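Local coordinates for protein CobC (Shigella flexneri 2a, PDB 6NRU) that probably catalyses removal of the phosphate from alpha-ribazole 5'-phosphate and adenosylcobalamin 5'-phosphate in the assembly of the nucleotide loop of vitamin B12, at residues 82-87 / 125-130; 129-134 / 157-162; 19-24 / 92-97. All coordinates share one frame; numbering follows the deposited sequence.

Contact 1 (82-87 / 125-130)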
loop_
_atom_site.group_PDB
_atom_site.type_symbol
_atom_site.label_atom_id
_atom_site.label_comp_id
_atom_site.label_asym_id
_atom_site.label_seq_id
_atom_site.Cartn_x
_atom_site.Cartn_y
_atom_site.Cartn_z
ATOM N N LEU A 82 -0.006 7.744 2.353
ATOM C CA LEU A 82 -0.037 6.442 1.697
ATOM C C LEU A 82 1.346 5.933 1.319
ATOM O O LEU A 82 1.449 4.843 0.744
ATOM C CB LEU A 82 -0.918 6.506 0.444
ATOM C CG LEU A 82 -2.421 6.685 0.675
ATOM C CD1 LEU A 82 -3.161 6.914 -0.632
ATOM C CD2 LEU A 82 -2.996 5.487 1.412
ATOM N N ASN A 83 2.402 6.682 1.627
ATOM C CA ASN A 83 3.749 6.286 1.250
ATOM C C ASN A 83 4.202 5.051 2.015
ATOM O O ASN A 83 3.761 4.785 3.135
ATOM C CB ASN A 83 4.739 7.418 1.515
ATOM C CG ASN A 83 4.587 8.557 0.547
ATOM O OD1 ASN A 83 3.887 8.439 -0.457
ATOM N ND2 ASN A 83 5.246 9.672 0.836
ATOM N N GLU A 84 5.110 4.303 1.394
ATOM C CA GLU A 84 5.796 3.226 2.089
ATOM C C GLU A 84 6.558 3.787 3.284
ATOM O O GLU A 84 6.910 4.970 3.327
ATOM C CB GLU A 84 6.750 2.510 1.126
ATOM C CG GLU A 84 7.474 1.294 1.692
ATOM C CD GLU A 84 6.527 0.251 2.252
ATOM O OE1 GLU A 84 6.199 0.322 3.455
ATOM O OE2 GLU A 84 6.111 -0.643 1.488
HETATM N N MSE A 85 6.785 2.933 4.277
HETATM C CA MSE A 85 7.620 3.286 5.412
HETATM C C MSE A 85 9.001 3.699 4.927
HETATM O O MSE A 85 9.530 3.110 3.985
HETATM C CB MSE A 85 7.726 2.110 6.379
HETATM C CG MSE A 85 8.017 2.502 7.810
HETATM SE SE MSE A 85 7.996 0.952 8.993
HETATM C CE MSE A 85 9.899 0.539 8.976
ATOM N N PHE A 86 9.582 4.716 5.557
ATOM C CA PHE A 86 10.914 5.192 5.194
ATOM C C PHE A 86 11.953 4.424 6.007
ATOM O O PHE A 86 12.060 4.605 7.224
ATOM C CB PHE A 86 11.032 6.695 5.427
ATOM C CG PHE A 86 12.405 7.234 5.168
ATOM C CD1 PHE A 86 12.996 7.092 3.923
ATOM C CD2 PHE A 86 13.112 7.877 6.169
ATOM C CE1 PHE A 86 14.261 7.582 3.681
ATOM C CE2 PHE A 86 14.379 8.371 5.932
ATOM C CZ PHE A 86 14.953 8.223 4.687
ATOM N N PHE A 87 12.723 3.571 5.335
ATOM C CA PHE A 87 13.688 2.707 6.001
ATOM C C PHE A 87 15.057 3.355 6.181
ATOM O O PHE A 87 15.969 2.706 6.702
ATOM C CB PHE A 87 13.834 1.393 5.227
ATOM C CG PHE A 87 12.846 0.332 5.634
ATOM C CD1 PHE A 87 13.062 -0.435 6.770
ATOM C CD2 PHE A 87 11.705 0.101 4.881
ATOM C CE1 PHE A 87 12.157 -1.414 7.147
ATOM C CE2 PHE A 87 10.795 -0.875 5.253
ATOM C CZ PHE A 87 11.021 -1.633 6.386
ATOM N N GLN A 125 5.890 3.180 14.705
ATOM C CA GLN A 125 4.984 4.063 15.430
ATOM C C GLN A 125 4.624 5.286 14.593
ATOM O O GLN A 125 3.449 5.653 14.486
ATOM C CB GLN A 125 5.611 4.476 16.764
ATOM C CG GLN A 125 5.873 3.308 17.707
ATOM C CD GLN A 125 4.627 2.480 17.973
ATOM O OE1 GLN A 125 3.537 3.020 18.164
ATOM N NE2 GLN A 125 4.784 1.160 17.982
ATOM N N ALA A 126 5.623 5.926 13.980
ATOM C CA ALA A 126 5.340 7.063 13.111
ATOM C C ALA A 126 4.601 6.626 11.853
ATOM O O ALA A 126 3.714 7.337 11.367
ATOM C CB ALA A 126 6.635 7.785 12.746
ATOM N N PHE A 127 4.952 5.456 11.315
ATOM C CA PHE A 127 4.282 4.950 10.122
ATOM C C PHE A 127 2.814 4.648 10.405
ATOM O O PHE A 127 1.928 5.043 9.640
ATOM C CB PHE A 127 5.012 3.707 9.615
ATOM C CG PHE A 127 4.298 2.980 8.511
ATOM C CD1 PHE A 127 4.371 3.434 7.203
ATOM C CD2 PHE A 127 3.571 1.826 8.778
ATOM C CE1 PHE A 127 3.722 2.760 6.182
ATOM C CE2 PHE A 127 2.919 1.146 7.763
ATOM C CZ PHE A 127 2.995 1.614 6.464
ATOM N N SER A 128 2.538 3.954 11.513
ATOM C CA SER A 128 1.158 3.607 11.834
ATOM C C SER A 128 0.341 4.833 12.222
ATOM O O SER A 128 -0.883 4.833 12.056
ATOM C CB SER A 128 1.117 2.558 12.949
ATOM O OG SER A 128 1.698 3.043 14.146
ATOM N N GLN A 129 0.990 5.882 12.736
ATOM C CA GLN A 129 0.271 7.122 13.009
ATOM C C GLN A 129 -0.068 7.860 11.722
ATOM O O GLN A 129 -1.103 8.530 11.647
ATOM C CB GLN A 129 1.089 8.024 13.933
ATOM C CG GLN A 129 1.091 7.600 15.390
ATOM C CD GLN A 129 2.311 8.116 16.139
ATOM O OE1 GLN A 129 3.149 8.825 15.575
ATOM N NE2 GLN A 129 2.419 7.760 17.416
ATOM N N ARG A 130 0.796 7.758 10.707
ATOM C CA ARG A 130 0.490 8.331 9.401
ATOM C C ARG A 130 -0.774 7.716 8.823
ATOM O O ARG A 130 -1.647 8.422 8.306
ATOM C CB ARG A 130 1.661 8.105 8.446
ATOM C CG ARG A 130 2.507 9.318 8.149
ATOM C CD ARG A 130 3.714 8.879 7.350
ATOM N NE ARG A 130 3.342 7.836 6.397
ATOM C CZ ARG A 130 4.188 6.960 5.867
ATOM N NH1 ARG A 130 5.473 6.985 6.196
ATOM N NH2 ARG A 130 3.748 6.053 5.006
#
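Met85, modelled as selenomethionine, meets Phe127 in a Met-aromatic contact that packs the Glu84-bearing loop of a histidine phosphatase domain against helix 124-136. SE stands 4.8 Å from the centroid of the Phe127 ring and 32° off its normal, an oblique approach. Two methylenes come nearer: Met85 CB lies 3.7 Å from Phe127 CD1, and Met85 CG is 3.7 Å from Phe127 CB. The side chains cross at about a right angle. In Met85, CG is anti to the backbone N, and a bend at the last torsion sends CE to Phe87, 3.4 Å above that ring's plane and offset toward its rim. The selenomethionine therefore bridges two aromatic rings.

Phe127 also reaches the backbone of the loop: its CE1 is 3.6 Å from Met85 N, while Asn83 O lies near the ring plane, at the edge. Beside the Phe127 ring, the Arg130 guanidinium turns an edge toward the same peptides. Its charge is paired through NH1 with Glu122 OE2, and that same oxygen accepts the backbone N-H of Phe86, so Glu122 joins helix and loop in a second shell. Asn83 is positioned from elsewhere, its OD1 accepting from Glu57 N.

Glu84, probably the catalytic proton donor/acceptor, points its CB away from the helix; its side chain is about 5 Å from that of His11, the probable phosphohistidine. Its carboxylate is steadied by its neighbour's backbone: Met85 N donates to Glu84 OE1 at 2.8 Å, on the anti lone pair.

Contact 2 (129-134 / 157-162). With EDO (1,2-ethanediol), chain Q.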
loop_
_atom_site.group_PDB
_atom_site.type_symbol
_atom_site.label_atom_id
_atom_site.label_comp_id
_atom_site.label_asym_id
_atom_site.label_seq_id
_atom_site.Cartn_x
_atom_site.Cartn_y
_atom_site.Cartn_z
ATOM N N GLN A 129 0.990 5.882 12.736
ATOM C CA GLN A 129 0.271 7.122 13.009
ATOM C C GLN A 129 -0.068 7.860 11.722
ATOM O O GLN A 129 -1.103 8.530 11.647
ATOM C CB GLN A 129 1.089 8.024 13.933
ATOM C CG GLN A 129 1.091 7.600 15.390
ATOM C CD GLN A 129 2.311 8.116 16.139
ATOM O OE1 GLN A 129 3.149 8.825 15.575
ATOM N NE2 GLN A 129 2.419 7.760 17.416
ATOM N N ARG A 130 0.796 7.758 10.707
ATOM C CA ARG A 130 0.490 8.331 9.401
ATOM C C ARG A 130 -0.774 7.716 8.823
ATOM O O ARG A 130 -1.647 8.422 8.306
ATOM C CB ARG A 130 1.661 8.105 8.446
ATOM C CG ARG A 130 2.507 9.318 8.149
ATOM C CD ARG A 130 3.714 8.879 7.350
ATOM N NE ARG A 130 3.342 7.836 6.397
ATOM C CZ ARG A 130 4.188 6.960 5.867
ATOM N NH1 ARG A 130 5.473 6.985 6.196
ATOM N NH2 ARG A 130 3.748 6.053 5.006
ATOM N N VAL A 131 -0.878 6.386 8.890
ATOM C CA VAL A 131 -2.055 5.696 8.374
ATOM C C VAL A 131 -3.286 6.045 9.201
ATOM O O VAL A 131 -4.395 6.177 8.669
ATOM C CB VAL A 131 -1.795 4.179 8.337
ATOM C CG1 VAL A 131 -3.069 3.415 8.011
ATOM C CG2 VAL A 131 -0.697 3.863 7.330
ATOM N N GLU A 132 -3.111 6.214 10.512
ATOM C CA GLU A 132 -4.223 6.636 11.355
ATOM C C GLU A 132 -4.740 8.009 10.941
ATOM O O GLU A 132 -5.952 8.247 10.935
ATOM C CB GLU A 132 -3.792 6.635 12.820
ATOM C CG GLU A 132 -3.952 5.289 13.499
ATOM C CD GLU A 132 -5.380 5.036 13.942
ATOM O OE1 GLU A 132 -5.749 5.481 15.052
ATOM O OE2 GLU A 132 -6.139 4.399 13.179
ATOM N N ARG A 133 -3.835 8.927 10.590
ATOM C CA ARG A 133 -4.268 10.241 10.125
ATOM C C ARG A 133 -5.018 10.135 8.806
ATOM O O ARG A 133 -5.997 10.855 8.582
ATOM C CB ARG A 133 -3.067 11.176 9.983
ATOM C CG ARG A 133 -2.329 11.434 11.284
ATOM C CD ARG A 133 -1.855 12.874 11.389
ATOM N NE ARG A 133 -1.394 13.189 12.738
ATOM C CZ ARG A 133 -2.106 13.871 13.629
ATOM N NH1 ARG A 133 -3.316 14.313 13.314
ATOM N NH2 ARG A 133 -1.608 14.110 14.833
ATOM N N PHE A 134 -4.572 9.243 7.921
ATOM C CA PHE A 134 -5.293 9.028 6.673
ATOM C C PHE A 134 -6.693 8.497 6.939
ATOM O O PHE A 134 -7.658 8.914 6.288
ATOM C CB PHE A 134 -4.517 8.069 5.774
ATOM C CG PHE A 134 -5.251 7.697 4.523
ATOM C CD1 PHE A 134 -5.298 8.572 3.449
ATOM C CD2 PHE A 134 -5.900 6.479 4.419
ATOM C CE1 PHE A 134 -5.975 8.238 2.294
ATOM C CE2 PHE A 134 -6.580 6.137 3.267
ATOM C CZ PHE A 134 -6.617 7.018 2.202
ATOM N N SER A 157 -2.284 -3.232 4.208
ATOM C CA SER A 157 -2.569 -4.262 5.204
ATOM C C SER A 157 -2.913 -3.641 6.548
ATOM O O SER A 157 -3.828 -4.105 7.240
ATOM C CB SER A 157 -1.377 -5.201 5.346
ATOM O OG SER A 157 -0.311 -4.547 6.004
ATOM N N LEU A 158 -2.182 -2.594 6.940
ATOM C CA LEU A 158 -2.488 -1.899 8.185
ATOM C C LEU A 158 -3.777 -1.098 8.073
ATOM O O LEU A 158 -4.494 -0.934 9.068
ATOM C CB LEU A 158 -1.327 -0.989 8.576
ATOM C CG LEU A 158 -1.519 -0.182 9.858
ATOM C CD1 LEU A 158 -1.806 -1.113 11.018
ATOM C CD2 LEU A 158 -0.296 0.670 10.136
ATOM N N LEU A 159 -4.087 -0.590 6.878
ATOM C CA LEU A 159 -5.356 0.100 6.684
ATOM C C LEU A 159 -6.523 -0.839 6.947
ATOM O O LEU A 159 -7.467 -0.490 7.663
ATOM C CB LEU A 159 -5.432 0.676 5.269
ATOM C CG LEU A 159 -6.698 1.469 4.944
ATOM C CD1 LEU A 159 -6.651 2.834 5.597
ATOM C CD2 LEU A 159 -6.882 1.601 3.444
ATOM N N ILE A 160 -6.465 -2.047 6.381
ATOM C CA ILE A 160 -7.511 -3.034 6.626
ATOM C C ILE A 160 -7.641 -3.306 8.118
ATOM O O ILE A 160 -8.740 -3.256 8.681
ATOM C CB ILE A 160 -7.225 -4.330 5.846
ATOM C CG1 ILE A 160 -7.229 -4.068 4.341
ATOM C CG2 ILE A 160 -8.250 -5.397 6.198
ATOM C CD1 ILE A 160 -6.802 -5.264 3.518
ATOM N N ALA A 161 -6.513 -3.575 8.784
ATOM C CA ALA A 161 -6.550 -3.971 10.189
ATOM C C ALA A 161 -7.139 -2.876 11.068
ATOM O O ALA A 161 -7.962 -3.155 11.947
ATOM C CB ALA A 161 -5.147 -4.344 10.669
ATOM N N ARG A 162 -6.737 -1.623 10.851
ATOM C CA ARG A 162 -7.233 -0.551 11.708
ATOM C C ARG A 162 -8.694 -0.222 11.418
ATOM O O ARG A 162 -9.437 0.149 12.337
ATOM C CB ARG A 162 -6.365 0.696 11.551
ATOM C CG ARG A 162 -4.942 0.527 12.046
ATOM C CD ARG A 162 -4.910 0.083 13.498
ATOM N NE ARG A 162 -5.344 1.133 14.415
ATOM C CZ ARG A 162 -6.413 1.050 15.201
ATOM N NH1 ARG A 162 -7.174 -0.037 15.181
ATOM N NH2 ARG A 162 -6.727 2.059 16.005
HETATM C C1 EDO Q . -10.277 1.438 17.566
HETATM O O1 EDO Q . -9.865 1.200 16.215
HETATM C C2 EDO Q . -9.162 2.137 18.338
HETATM O O2 EDO Q . -8.100 1.210 18.601
#
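Helices 124-136 and 153-163 pass 10.1 Å apart at these segments, their axes crossing at -61°, and the interface divides into a buried apolar half and a charged outer side. On the buried side Val131 directs its CB at the second helix and sits between two leucines. Its CB is 4.2 Å from Leu158 CD2, and its CG1 lies 4.2 Å from Leu159 CA, so one branch rests almost on the opposing backbone. One turn on, Phe134 receives Leu159 at its edge: Leu159 CD1 lies in the plane of the ring, 3.9 Å from Phe134 CD2. Both residues hold CG anti to the backbone N, and the two side chains cross obliquely.

The other side is looser. Glu132 and Arg162 form a salt bridge of charges alone, with Glu132 OE2 3.6 Å from Arg162 NE and well out of the guanidinium plane, so no N-H points at it. Carboxylate and guanidinium planes are 35° apart. The directed bonds of Arg162 go elsewhere: NH1 donates to Met166 O and, at 3.1 Å, to O1 of a 1,2-ethanediol probably carried over from crystallisation. Its NH2 adds a weak bond of 3.3 Å to the same EDO O1. Bends at chi2 and chi3 fold the arginine into this position.

Further into the fold, Leu159 also touches Leu8 of strand 5-10, and Ile160 touches Leu8, Leu193 and Leu196. Helix 153-163 thus packs on the central sheet and against helix 124-136 beside it, as in the alpha/beta/alpha sandwich of the histidine phosphatase fold.

Contact 3 (19-24 / 92-97)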
loop_
_atom_site.group_PDB
_atom_site.type_symbol
_atom_site.label_atom_id
_atom_site.label_comp_id
_atom_site.label_asym_id
_atom_site.label_seq_id
_atom_site.Cartn_x
_atom_site.Cartn_y
_atom_site.Cartn_z
ATOM N N ASP A 19 15.062 -8.729 -6.134
ATOM C CA ASP A 19 16.341 -8.849 -5.450
ATOM C C ASP A 19 16.203 -8.950 -3.938
ATOM O O ASP A 19 17.210 -8.845 -3.230
ATOM C CB ASP A 19 17.234 -7.667 -5.820
ATOM C CG ASP A 19 17.296 -7.440 -7.316
ATOM O OD1 ASP A 19 16.949 -8.374 -8.071
ATOM O OD2 ASP A 19 17.688 -6.333 -7.739
ATOM N N GLY A 20 14.989 -9.152 -3.428
ATOM C CA GLY A 20 14.784 -9.335 -1.999
ATOM C C GLY A 20 15.273 -8.189 -1.141
ATOM O O GLY A 20 15.693 -8.411 -0.000
ATOM N N LEU A 21 15.226 -6.967 -1.657
ATOM C CA LEU A 21 15.756 -5.811 -0.954
ATOM C C LEU A 21 14.648 -5.065 -0.224
ATOM O O LEU A 21 13.469 -5.156 -0.576
ATOM C CB LEU A 21 16.460 -4.861 -1.926
ATOM C CG LEU A 21 17.616 -5.445 -2.738
ATOM C CD1 LEU A 21 18.075 -4.457 -3.802
ATOM C CD2 LEU A 21 18.773 -5.836 -1.829
ATOM N N TYR A 22 15.045 -4.331 0.810
ATOM C CA TYR A 22 14.148 -3.369 1.431
ATOM C C TYR A 22 13.895 -2.227 0.458
ATOM O O TYR A 22 14.836 -1.682 -0.128
ATOM C CB TYR A 22 14.750 -2.847 2.732
ATOM C CG TYR A 22 14.678 -3.839 3.867
ATOM C CD1 TYR A 22 13.613 -3.821 4.758
ATOM C CD2 TYR A 22 15.668 -4.800 4.043
ATOM C CE1 TYR A 22 13.538 -4.726 5.797
ATOM C CE2 TYR A 22 15.601 -5.711 5.080
ATOM C CZ TYR A 22 14.534 -5.669 5.954
ATOM O OH TYR A 22 14.456 -6.572 6.990
ATOM N N SER A 23 12.625 -1.872 0.272
ATOM C CA SER A 23 12.270 -0.881 -0.740
ATOM C C SER A 23 12.201 0.524 -0.148
ATOM O O SER A 23 13.012 1.392 -0.488
ATOM C CB SER A 23 10.941 -1.259 -1.398
ATOM O OG SER A 23 10.903 -0.804 -2.737
ATOM N N GLY A 24 11.237 0.757 0.739
ATOM C CA GLY A 24 11.127 2.066 1.359
ATOM C C GLY A 24 10.775 3.135 0.347
ATOM O O GLY A 24 10.013 2.910 -0.600
HETATM N N MSE A 92 17.188 -0.214 -0.297
HETATM C CA MSE A 92 17.950 -0.868 -1.363
HETATM C C MSE A 92 19.071 -1.755 -0.830
HETATM O O MSE A 92 20.137 -1.849 -1.438
HETATM C CB MSE A 92 18.528 0.167 -2.329
HETATM C CG MSE A 92 17.481 1.019 -3.003
HETATM SE SE MSE A 92 16.105 -0.080 -3.832
HETATM C CE MSE A 92 16.995 -0.499 -5.521
ATOM N N ARG A 93 18.824 -2.408 0.304
ATOM C CA ARG A 93 19.797 -3.298 0.915
ATOM C C ARG A 93 19.090 -4.559 1.391
ATOM O O ARG A 93 17.884 -4.560 1.651
ATOM C CB ARG A 93 20.541 -2.606 2.067
ATOM C CG ARG A 93 21.467 -1.490 1.596
ATOM C CD ARG A 93 21.910 -0.583 2.732
ATOM N NE ARG A 93 22.867 -1.236 3.621
ATOM C CZ ARG A 93 23.231 -0.755 4.806
ATOM N NH1 ARG A 93 22.718 0.387 5.247
ATOM N NH2 ARG A 93 24.105 -1.418 5.553
ATOM N N HIS A 94 19.858 -5.638 1.501
ATOM C CA HIS A 94 19.311 -6.962 1.750
ATOM C C HIS A 94 19.416 -7.338 3.223
ATOM O O HIS A 94 20.269 -6.843 3.963
ATOM C CB HIS A 94 20.027 -8.011 0.894
ATOM C CG HIS A 94 19.253 -9.280 0.718
ATOM N ND1 HIS A 94 19.194 -10.258 1.688
ATOM C CD2 HIS A 94 18.513 -9.738 -0.320
ATOM C CE1 HIS A 94 18.448 -11.260 1.258
ATOM N NE2 HIS A 94 18.024 -10.970 0.041
ATOM N N HIS A 95 18.532 -8.252 3.631
ATOM C CA HIS A 95 18.480 -8.702 5.018
ATOM C C HIS A 95 19.800 -9.323 5.464
ATOM O O HIS A 95 20.274 -9.053 6.574
ATOM C CB HIS A 95 17.327 -9.694 5.181
ATOM C CG HIS A 95 17.351 -10.457 6.468
ATOM N ND1 HIS A 95 16.998 -9.892 7.675
ATOM C CD2 HIS A 95 17.671 -11.745 6.735
ATOM C CE1 HIS A 95 17.107 -10.798 8.631
ATOM N NE2 HIS A 95 17.514 -11.931 8.087
ATOM N N ARG A 96 20.407 -10.166 4.622
ATOM C CA ARG A 96 21.653 -10.816 5.016
ATOM C C ARG A 96 22.750 -9.792 5.262
ATOM O O ARG A 96 23.442 -9.837 6.284
ATOM C CB ARG A 96 22.098 -11.825 3.957
ATOM C CG ARG A 96 20.984 -12.430 3.133
ATOM C CD ARG A 96 21.552 -13.213 1.957
ATOM N NE ARG A 96 22.190 -12.340 0.971
ATOM C CZ ARG A 96 21.709 -12.098 -0.244
ATOM N NH1 ARG A 96 20.573 -12.659 -0.637
ATOM N NH2 ARG A 96 22.365 -11.294 -1.068
ATOM N N ASP A 97 22.919 -8.850 4.334
ATOM C CA ASP A 97 23.980 -7.860 4.473
ATOM C C ASP A 97 23.756 -6.951 5.676
ATOM O O ASP A 97 24.725 -6.486 6.286
ATOM C CB ASP A 97 24.091 -7.028 3.193
ATOM C CG ASP A 97 24.596 -7.836 2.015
ATOM O OD1 ASP A 97 25.570 -8.601 2.191
ATOM O OD2 ASP A 97 24.022 -7.705 0.914
#
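Two backbone hydrogen bonds join these segments through Tyr22. Its N-H points at Arg93 O, 3.0 Å away and nearly straight at 173°, although the donor stands above the carbonyl plane; Met92 N returns a bond of 2.8 Å to Tyr22 O, more bent at 141° but within the carbonyl plane. Arg93 O also lies at the edge of the Tyr22 ring, 3.3 Å from CD2, and the phenol OH is hydrogen-bonded to Tyr106 OH.

Leu21 packs alongside the partner backbone, its CD2 3.5 Å from His94 N. Gly20, with positive phi, is the C-prime residue of the Schellman motif that ends helix 15-18. The turn brings Gly20 O to 3.1 Å from His94 CD2.

This surface contact ties the loop after helix 15-18 to the start of helix 95-101; the Ser23 side chain is about 6 Å from that of His11, the probable phosphohistidine, and about 4 Å from a bound sulfate.

His94 is the N-cap of helix 95-101: Arg96 N donates to its ND1 at 3.2 Å, 3° from the ring plane. Arg96 NH1 stands over one face of that imidazole, offset toward the ring's rim. An accepting ND1, with a positive charge so near, suggests that His94 is probably neutral here.

Overall arrangement
From the N terminus, the turn after helix 15-18 opens contact 3 at 19-24, and the loop after strand 76-78 opens contact 1 at 82-87. Contact 3 then closes at 92-97 across 67 intervening residues, before contact 1 closes at 125-130, so these two cross. Their loops touch where the Phe87 and Tyr22 rings meet edge-to-face and where Gly24 O approaches Glu84 CB. Contact 2 begins on Gln129 and Arg130, where contact 1 ends, and closes at 157-162 across 22 intervening residues, after strand 146-151. Contacts 2 and 3 are in series and do not touch. Together they connect the loops that carry or border the probable catalytic residues, through helix 124-136, to helix 153-163 on the sheet.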